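Local coordinates for protein metazoan TIR-STING fusion (Crassostrea gigas, PDB 6WT6) that joins a TIR domain to a STING-type ligand-binding domain in one chain, and assembles as a two-chain unit, at residues I283-M286 and F287-Q291. Sequence-based numbering, arbitrary orientation.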
loop_
_atom_site.group_PDB
_atom_site.type_symbol
_atom_site.label_atom_id
_atom_site.label_comp_id
_atom_site.label_asym_id
_atom_site.label_seq_id
_atom_site.Cartn_x
_atom_site.Cartn_y
_atom_site.Cartn_z
ATOM N N ILE A 283 8.081 -6.451 5.555
ATOM C CA ILE A 283 8.487 -7.073 4.294
ATOM C C ILE A 283 8.171 -8.564 4.266
ATOM O O ILE A 283 8.041 -9.140 3.182
ATOM C CB ILE A 283 9.983 -6.836 4.006
ATOM C CG1 ILE A 283 10.859 -7.661 4.949
ATOM C CG2 ILE A 283 10.311 -5.352 4.112
ATOM C CD1 ILE A 283 12.347 -7.373 4.823
ATOM N N HIS A 284 8.012 -9.197 5.432
ATOM C CA HIS A 284 7.690 -10.621 5.473
ATOM C C HIS A 284 6.381 -10.922 4.756
ATOM O O HIS A 284 6.172 -12.049 4.289
ATOM C CB HIS A 284 7.619 -11.103 6.922
ATOM C CG HIS A 284 7.661 -12.592 7.064
ATOM N ND1 HIS A 284 8.833 -13.311 6.978
ATOM C CD2 HIS A 284 6.676 -13.498 7.276
ATOM C CE1 HIS A 284 8.570 -14.596 7.138
ATOM N NE2 HIS A 284 7.268 -14.737 7.319
ATOM N N THR A 285 5.494 -9.929 4.668
ATOM C CA THR A 285 4.235 -10.096 3.951
ATOM C C THR A 285 4.475 -10.445 2.488
ATOM O O THR A 285 3.771 -11.289 1.923
ATOM C CB THR A 285 3.404 -8.816 4.079
ATOM O OG1 THR A 285 2.954 -8.683 5.431
ATOM C CG2 THR A 285 2.201 -8.840 3.143
ATOM N N MET A 286 5.475 -9.816 1.861
ATOM C CA MET A 286 5.774 -10.118 0.465
ATOM C C MET A 286 6.292 -11.545 0.301
ATOM O O MET A 286 5.994 -12.204 -0.700
ATOM C CB MET A 286 6.774 -9.102 -0.089
ATOM C CG MET A 286 6.151 -7.739 -0.388
ATOM S SD MET A 286 7.347 -6.461 -0.836
ATOM C CE MET A 286 8.119 -6.131 0.744
ATOM N N PHE A 287 7.068 -12.042 1.268
ATOM C CA PHE A 287 7.468 -13.444 1.236
ATOM C C PHE A 287 6.258 -14.360 1.337
ATOM O O PHE A 287 6.158 -15.350 0.605
ATOM C CB PHE A 287 8.456 -13.750 2.362
ATOM C CG PHE A 287 8.666 -15.218 2.593
ATOM C CD1 PHE A 287 9.362 -15.980 1.673
ATOM C CD2 PHE A 287 8.162 -15.837 3.729
ATOM C CE1 PHE A 287 9.556 -17.330 1.878
ATOM C CE2 PHE A 287 8.355 -17.194 3.939
ATOM C CZ PHE A 287 9.056 -17.939 3.016
ATOM N N GLU A 288 5.322 -14.040 2.231
ATOM C CA GLU A 288 4.129 -14.869 2.364
ATOM C C GLU A 288 3.277 -14.821 1.100
ATOM O O GLU A 288 2.742 -15.849 0.669
ATOM C CB GLU A 288 3.326 -14.437 3.593
ATOM C CG GLU A 288 3.787 -15.129 4.871
ATOM C CD GLU A 288 3.377 -14.401 6.135
ATOM O OE1 GLU A 288 3.073 -13.188 6.066
ATOM O OE2 GLU A 288 3.365 -15.044 7.206
ATOM N N MET A 289 3.169 -13.646 0.475
ATOM C CA MET A 289 2.388 -13.520 -0.754
ATOM C C MET A 289 3.006 -14.327 -1.890
ATOM O O MET A 289 2.289 -14.970 -2.666
ATOM C CB MET A 289 2.263 -12.044 -1.149
ATOM C CG MET A 289 1.430 -11.196 -0.189
ATOM S SD MET A 289 1.446 -9.432 -0.592
ATOM C CE MET A 289 0.540 -9.418 -2.133
ATOM N N GLU A 290 4.337 -14.299 -2.011
ATOM C CA GLU A 290 5.013 -15.091 -3.034
ATOM C C GLU A 290 4.773 -16.580 -2.818
ATOM O O GLU A 290 4.453 -17.316 -3.757
ATOM C CB GLU A 290 6.513 -14.785 -3.025
ATOM C CG GLU A 290 7.343 -15.682 -3.942
ATOM C CD GLU A 290 8.826 -15.664 -3.602
ATOM O OE1 GLU A 290 9.168 -15.720 -2.400
ATOM O OE2 GLU A 290 9.650 -15.587 -4.538
ATOM N N GLN A 291 4.909 -17.038 -1.572
ATOM C CA GLN A 291 4.734 -18.451 -1.263
ATOM C C GLN A 291 3.290 -18.910 -1.406
ATOM O O GLN A 291 3.045 -20.116 -1.495
ATOM C CB GLN A 291 5.237 -18.737 0.151
ATOM C CG GLN A 291 6.731 -18.566 0.287
ATOM C CD GLN A 291 7.484 -19.282 -0.824
ATOM O OE1 GLN A 291 7.451 -20.511 -0.924
ATOM N NE2 GLN A 291 8.148 -18.510 -1.680
#
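His284 and Phe287, one turn apart on the short helix 284-291 of the STING ligand-binding domain, lie side by side and point the same way. Each has CG anti to the backbone N (chi1 -164° for His284), which swings the histidine along the helix until CD2 of Phe287 sits over one of its faces, 3.7 Å from CE1. The two planes stand 53° apart, an oblique aromatic pair. From the following turn Glu288 reaches back past the same imidazole: its CD comes within 3.6 Å of CD2 of His284, and OE2 lies at the ring edge, in plane with it, but 3.9 Å from NE2. Another side of the helix is more deeply buried, packed against helices 176-204 and 299-319 of its own chain and against the second subunit. There the methyl CG2 of Thr285 rests 3.9 Å from SD of Met289, Thr285 and Met286 touch Phe179, and Met289 meets Tyr185 of the second subunit. His284 and Phe287 remain partly exposed, as does Glu288 although it too packs on that tyrosine, and Gln291, at the C-terminal end, is exposed. Along the helix run the regular backbone bonds from the amides of Glu288, Met289 and Glu290 to the carbonyls four residues earlier, the shortest being Met289 N to Thr285 O at 2.8 Å. Gln291 laps CG over a face of Phe287, offset toward the rim, while its NE2 donates weakly to OE1 of Glu290, which also forms a salt bridge with Lys302. ND1 of His284 is hydrogen-bonded to the backbone N of Cys226, so it acts as acceptor; a neutral imidazole would then carry its proton on NE2, probably stabilised through space by the nearby Glu288 carboxylate.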